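Local coordinates for protein paraflagellar rod component (Trypanosoma cruzi, PDB 6XYB) that is of unknown function but belongs to a conserved kinetoplastid-specific family and can bind magnesium ions, at residues C8-F13 against T110-F115; D50-L55 against M65-H70. All coordinates share one frame; numbering follows the deposited sequence.

Interaction 1: C8-F13 against T110-F115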
loop_
_atom_site.group_PDB
_atom_site.type_symbol
_atom_site.label_atom_id
_atom_site.label_comp_id
_atom_site.label_asym_id
_atom_site.label_seq_id
_atom_site.Cartn_x
_atom_site.Cartn_y
_atom_site.Cartn_z
ATOM N N CYS C 8 -5.844 -2.318 -12.630
ATOM C CA CYS C 8 -6.253 -1.917 -11.274
ATOM C C CYS C 8 -7.433 -2.785 -10.871
ATOM O O CYS C 8 -8.461 -2.789 -11.619
ATOM C CB CYS C 8 -6.623 -0.438 -11.185
ATOM S SG CYS C 8 -7.315 0.042 -9.567
ATOM N N VAL C 9 -7.324 -3.474 -9.740
ATOM C CA VAL C 9 -8.472 -4.197 -9.193
ATOM C C VAL C 9 -8.843 -3.488 -7.885
ATOM O O VAL C 9 -7.977 -3.187 -7.047
ATOM C CB VAL C 9 -8.165 -5.653 -8.917
ATOM C CG1 VAL C 9 -9.336 -6.387 -8.268
ATOM C CG2 VAL C 9 -7.771 -6.386 -10.165
ATOM N N SER C 10 -10.129 -3.188 -7.735
ATOM C CA SER C 10 -10.566 -2.540 -6.503
ATOM C C SER C 10 -11.612 -3.435 -5.854
ATOM O O SER C 10 -12.446 -3.988 -6.578
ATOM C CB SER C 10 -11.111 -1.157 -6.786
ATOM O OG SER C 10 -11.360 -0.434 -5.604
ATOM N N ALA C 11 -11.603 -3.479 -4.540
ATOM C CA ALA C 11 -12.594 -4.288 -3.817
ATOM C C ALA C 11 -13.113 -3.433 -2.655
ATOM O O ALA C 11 -12.289 -2.993 -1.829
ATOM C CB ALA C 11 -11.968 -5.542 -3.318
ATOM N N THR C 12 -14.438 -3.325 -2.571
ATOM C CA THR C 12 -15.120 -2.630 -1.498
ATOM C C THR C 12 -15.965 -3.656 -0.768
ATOM O O THR C 12 -16.588 -4.476 -1.402
ATOM C CB THR C 12 -15.920 -1.436 -2.043
ATOM O OG1 THR C 12 -14.999 -0.500 -2.643
ATOM C CG2 THR C 12 -16.651 -0.733 -0.914
ATOM N N PHE C 13 -15.955 -3.555 0.535
ATOM C CA PHE C 13 -16.761 -4.374 1.446
ATOM C C PHE C 13 -17.441 -3.456 2.468
ATOM O O PHE C 13 -16.853 -2.469 2.861
ATOM C CB PHE C 13 -15.863 -5.302 2.227
ATOM C CG PHE C 13 -14.982 -6.142 1.393
ATOM C CD1 PHE C 13 -15.342 -7.385 0.943
ATOM C CD2 PHE C 13 -13.733 -5.683 1.052
ATOM C CE1 PHE C 13 -14.528 -8.131 0.106
ATOM C CE2 PHE C 13 -12.889 -6.437 0.250
ATOM C CZ PHE C 13 -13.281 -7.658 -0.236
ATOM N N THR C 110 -12.231 0.078 1.254
ATOM C CA THR C 110 -11.895 -0.107 -0.148
ATOM C C THR C 110 -10.402 -0.374 -0.263
ATOM O O THR C 110 -9.654 0.472 0.255
ATOM C CB THR C 110 -12.314 1.128 -0.961
ATOM O OG1 THR C 110 -13.741 1.262 -0.846
ATOM C CG2 THR C 110 -11.908 1.006 -2.410
ATOM N N THR C 111 -10.032 -1.348 -1.059
ATOM C CA THR C 111 -8.665 -1.722 -1.288
ATOM C C THR C 111 -8.404 -1.754 -2.784
ATOM O O THR C 111 -9.170 -2.368 -3.521
ATOM C CB THR C 111 -8.345 -3.047 -0.649
ATOM O OG1 THR C 111 -8.584 -3.023 0.756
ATOM C CG2 THR C 111 -6.973 -3.542 -1.002
ATOM N N LYS C 112 -7.306 -1.160 -3.194
ATOM C CA LYS C 112 -6.847 -1.174 -4.558
ATOM C C LYS C 112 -5.558 -2.012 -4.695
ATOM O O LYS C 112 -4.699 -1.994 -3.838
ATOM C CB LYS C 112 -6.702 0.245 -5.068
ATOM C CG LYS C 112 -8.073 0.890 -5.070
ATOM C CD LYS C 112 -8.225 2.081 -5.876
ATOM C CE LYS C 112 -9.423 2.852 -5.387
ATOM N NZ LYS C 112 -10.658 2.300 -6.012
ATOM N N LEU C 113 -5.501 -2.776 -5.783
ATOM C CA LEU C 113 -4.349 -3.637 -6.108
ATOM C C LEU C 113 -3.943 -3.204 -7.524
ATOM O O LEU C 113 -4.799 -3.242 -8.475
ATOM C CB LEU C 113 -4.755 -5.107 -6.040
ATOM C CG LEU C 113 -5.201 -5.686 -4.708
ATOM C CD1 LEU C 113 -5.915 -7.027 -4.933
ATOM C CD2 LEU C 113 -4.031 -5.972 -3.763
ATOM N N PHE C 114 -2.671 -2.916 -7.722
ATOM C CA PHE C 114 -2.199 -2.464 -9.040
ATOM C C PHE C 114 -1.176 -3.477 -9.585
ATOM O O PHE C 114 -0.307 -3.944 -8.844
ATOM C CB PHE C 114 -1.479 -1.114 -8.895
ATOM C CG PHE C 114 -2.366 -0.004 -8.450
ATOM C CD1 PHE C 114 -3.239 0.582 -9.333
ATOM C CD2 PHE C 114 -2.369 0.378 -7.128
ATOM C CE1 PHE C 114 -4.079 1.613 -8.939
ATOM C CE2 PHE C 114 -3.183 1.449 -6.729
ATOM C CZ PHE C 114 -4.052 2.024 -7.624
ATOM N N PHE C 115 -1.363 -3.836 -10.855
ATOM C CA PHE C 115 -0.591 -4.918 -11.501
ATOM C C PHE C 115 0.063 -4.438 -12.796
ATOM O O PHE C 115 -0.480 -3.534 -13.474
ATOM C CB PHE C 115 -1.491 -6.073 -11.895
ATOM C CG PHE C 115 -2.167 -6.728 -10.719
ATOM C CD1 PHE C 115 -3.367 -6.234 -10.239
ATOM C CD2 PHE C 115 -1.669 -7.898 -10.107
ATOM C CE1 PHE C 115 -3.980 -6.778 -9.124
ATOM C CE2 PHE C 115 -2.319 -8.476 -9.005
ATOM C CZ PHE C 115 -3.475 -7.889 -8.512
HETATM O O HOH W 1 -11.183 -3.440 0.986
#

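Interaction 2: D50-L55 against M65-H70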
loop_
_atom_site.group_PDB
_atom_site.type_symbol
_atom_site.label_atom_id
_atom_site.label_comp_id
_atom_site.label_asym_id
_atom_site.label_seq_id
_atom_site.Cartn_x
_atom_site.Cartn_y
_atom_site.Cartn_z
ATOM N N ASP C 50 -26.499 -20.668 -8.286
ATOM C CA ASP C 50 -26.052 -20.164 -9.610
ATOM C C ASP C 50 -24.854 -19.232 -9.430
ATOM O O ASP C 50 -24.988 -18.190 -8.788
ATOM C CB ASP C 50 -27.136 -19.370 -10.340
ATOM C CG ASP C 50 -26.596 -18.767 -11.621
ATOM O OD1 ASP C 50 -26.308 -19.539 -12.510
ATOM O OD2 ASP C 50 -26.403 -17.532 -11.677
ATOM N N PRO C 51 -23.685 -19.532 -10.048
ATOM C CA PRO C 51 -22.451 -18.786 -9.786
ATOM C C PRO C 51 -22.532 -17.301 -10.194
ATOM O O PRO C 51 -23.115 -16.976 -11.183
ATOM C CB PRO C 51 -21.381 -19.567 -10.586
ATOM C CG PRO C 51 -22.152 -20.364 -11.639
ATOM C CD PRO C 51 -23.512 -20.614 -11.034
ATOM N N VAL C 52 -21.894 -16.409 -9.433
ATOM C CA VAL C 52 -21.899 -14.960 -9.778
ATOM C C VAL C 52 -20.852 -14.688 -10.863
ATOM O O VAL C 52 -19.881 -15.466 -11.023
ATOM C CB VAL C 52 -21.661 -14.035 -8.575
ATOM C CG1 VAL C 52 -22.825 -14.049 -7.590
ATOM C CG2 VAL C 52 -20.349 -14.371 -7.908
ATOM N N LYS C 53 -21.113 -13.635 -11.632
ATOM C CA LYS C 53 -20.370 -13.321 -12.870
ATOM C C LYS C 53 -19.850 -11.886 -12.792
ATOM O O LYS C 53 -20.450 -11.012 -12.145
ATOM C CB LYS C 53 -21.283 -13.400 -14.101
ATOM C CG LYS C 53 -22.018 -14.702 -14.311
ATOM C CD LYS C 53 -22.521 -14.769 -15.722
ATOM C CE LYS C 53 -22.054 -16.010 -16.462
ATOM N NZ LYS C 53 -20.603 -15.948 -16.769
ATOM N N PHE C 54 -18.758 -11.630 -13.474
ATOM C CA PHE C 54 -18.385 -10.269 -13.842
ATOM C C PHE C 54 -19.235 -9.790 -15.010
ATOM O O PHE C 54 -19.378 -10.524 -16.015
ATOM C CB PHE C 54 -16.902 -10.264 -14.233
ATOM C CG PHE C 54 -15.944 -10.217 -13.076
ATOM C CD1 PHE C 54 -15.707 -9.023 -12.407
ATOM C CD2 PHE C 54 -15.246 -11.326 -12.696
ATOM C CE1 PHE C 54 -14.798 -8.915 -11.367
ATOM C CE2 PHE C 54 -14.336 -11.235 -11.662
ATOM C CZ PHE C 54 -14.156 -10.051 -10.950
ATOM N N LEU C 55 -19.748 -8.573 -14.865
ATOM C CA LEU C 55 -20.430 -7.815 -15.924
ATOM C C LEU C 55 -19.573 -6.654 -16.414
ATOM O O LEU C 55 -18.910 -6.023 -15.609
ATOM C CB LEU C 55 -21.783 -7.297 -15.439
ATOM C CG LEU C 55 -22.803 -8.347 -14.970
ATOM C CD1 LEU C 55 -24.162 -7.699 -14.700
ATOM C CD2 LEU C 55 -22.981 -9.494 -15.954
ATOM N N MET C 65 -18.099 -7.396 -10.352
ATOM C CA MET C 65 -18.753 -8.560 -9.709
ATOM C C MET C 65 -19.218 -8.174 -8.308
ATOM O O MET C 65 -18.402 -7.694 -7.512
ATOM C CB MET C 65 -17.826 -9.787 -9.635
ATOM C CG MET C 65 -18.299 -10.898 -8.685
ATOM S SD MET C 65 -16.958 -12.189 -8.453
ATOM C CE MET C 65 -17.363 -12.943 -9.984
ATOM N N GLU C 66 -20.465 -8.490 -7.957
ATOM C CA GLU C 66 -20.842 -8.478 -6.534
ATOM C C GLU C 66 -21.018 -9.919 -6.043
ATOM O O GLU C 66 -21.787 -10.654 -6.679
ATOM C CB GLU C 66 -22.089 -7.648 -6.281
ATOM C CG GLU C 66 -22.459 -7.592 -4.802
ATOM C CD GLU C 66 -23.613 -6.642 -4.473
ATOM O OE1 GLU C 66 -23.711 -5.589 -5.130
ATOM O OE2 GLU C 66 -24.394 -6.940 -3.539
ATOM N N LEU C 67 -20.392 -10.287 -4.923
ATOM C CA LEU C 67 -20.619 -11.631 -4.272
ATOM C C LEU C 67 -21.971 -11.638 -3.530
ATOM O O LEU C 67 -22.326 -10.653 -2.855
ATOM C CB LEU C 67 -19.479 -12.011 -3.322
ATOM C CG LEU C 67 -18.042 -11.802 -3.793
ATOM C CD1 LEU C 67 -17.074 -12.143 -2.685
ATOM C CD2 LEU C 67 -17.731 -12.582 -5.044
ATOM N N SER C 68 -22.714 -12.743 -3.609
ATOM C CA SER C 68 -24.206 -12.707 -3.575
ATOM C C SER C 68 -24.818 -12.300 -2.203
ATOM O O SER C 68 -25.494 -13.145 -1.565
ATOM C CB SER C 68 -24.791 -13.990 -4.148
ATOM O OG SER C 68 -23.922 -15.097 -3.956
ATOM N N GLN C 69 -24.657 -11.021 -1.800
ATOM C CA GLN C 69 -25.369 -10.331 -0.676
ATOM C C GLN C 69 -24.616 -10.598 0.623
ATOM O O GLN C 69 -25.011 -10.061 1.684
ATOM C CB GLN C 69 -26.825 -10.808 -0.577
ATOM N N HIS C 70 -23.536 -11.365 0.505
ATOM C CA HIS C 70 -22.632 -11.723 1.611
ATOM C C HIS C 70 -22.173 -10.461 2.319
ATOM O O HIS C 70 -22.326 -9.342 1.812
ATOM C CB HIS C 70 -21.384 -12.466 1.126
ATOM C CG HIS C 70 -21.702 -13.485 0.102
ATOM N ND1 HIS C 70 -22.927 -13.489 -0.521
ATOM C CD2 HIS C 70 -20.978 -14.490 -0.437
ATOM C CE1 HIS C 70 -22.967 -14.462 -1.411
ATOM N NE2 HIS C 70 -21.772 -15.092 -1.391
HETATM O O HOH W 2 -22.116 -9.650 -10.289
#

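Interaction 1: C8-F13 against T110-F115
Val9 and Ala11 pair with Leu113 and Thr111 as the two hydrogen-bonded rungs of an antiparallel β-ladder that joins strands 6-13 and 108-117 in the antiparallel sheet of the chain. Each rung is doubly bonded: Val9 N gives its hydrogen to Leu113 O at 2.8 Å and almost straight (170°), Leu113 N returns a bond to Val9 O, and Ala11 and Thr111 exchange the same two bonds. CA-H···O contacts from Cys8, Ser10, Thr110 and Lys112 supplement them.

Side-chain polar bonds gather on the face carrying Ser10, Thr12, Thr110 and Lys112. Lys112 NZ, turned back by a bend at the end of its chain (chi4 -84°), donates to Ser10 OG at 2.9 Å. The same ammonium makes a salt bridge with Asp74 of a second subunit, drawing the ladder into the assembly. Beside it, the hydroxyls Thr12 OG1 and Thr110 OG1 lie 2.8 Å apart in a hydrogen bond.

Among the apolar contacts, Cys8 SG approaches the Phe114 ring obliquely, 4.5 Å from its centroid. On the opposite face, a methyl of Val9, CG2, approaches the Phe115 ring obliquely, its nearest atom being CE1 at 4.0 Å.

A water on that second face donates to Ala11 O at 3.1 Å, hydrogen-bonds Thr111 OG1 at 2.6 Å, and sits in plane at the edge of the Phe13 ring.

Interaction 2: D50-L55 against M65-H70
Phe54 and Met65 bring the two backbones closest, with their CA atoms 4.5 Å apart. From there the chains run in nearly opposite senses, 166° between Val52-Phe54 and Met65-Ser68, and they spread until Val52 CA and Leu67 CA are 6.6 Å apart. A water spans the widening gap, donating to Lys53 O at 2.8 Å and accepting from Glu66 N at 3.1 Å. Farther along, the backbone bond from Gln69 N to Leu67 O closes an inverse γ-turn centred on Ser68.

Met65 carries most of the side-chain contact. Its CB lies over one face of the Phe54 ring, 3.7 Å from the centroid and displaced toward the rim above CD1 and CE1, a CH-π contact. CG stands anti to the backbone N (chi1 165°) and the chain runs on extended through chi2, which brings SD over the same face, 4.5 Å from the ring centroid, a Met-aromatic contact.

Such packing extends the β-hairpin of strands 55-57 and 62-66 past its open end, where the backbone pairing of Leu55 with Arg64 gives way to a water bridge and side-chain packing. Ile18 and Met20 of strand 17-21 and Val30 of helix 27-36 also meet Phe54, placing its ring between sheet and helix.

A bend at chi3 (-80°) carries Met65 CE toward Phe54 CD2 and Val52 O. Val52 crosses the methionine at about a right angle and splits its methyls: CG2 touches Met65 CE at 3.9 Å, whereas CG1 rests against Glu66 O at 3.7 Å and faces Ser68 OG.

Both interactions belong to one antiparallel sheet, with centres 16 Å apart and nearest atoms about 6 Å apart, so they do not touch. Interaction 1 joins two interior strands, 6-13 and 108-117, and thereby brings together regions close to the two chain ends; interaction 2 lies within the intervening sequence, at the hairpin of strands 55-57 and 62-66 that finishes one side of the sheet. Strand 17-21 connects them, pairing with 6-13 on one side and 62-66 on the other. The outlook differs: the buried ladder faces neighbouring subunits and lies beside Ser98 and Ser100, serines known to bind magnesium although no ion sits on them in this chain, whereas the hairpin end is partly exposed and away from those sites.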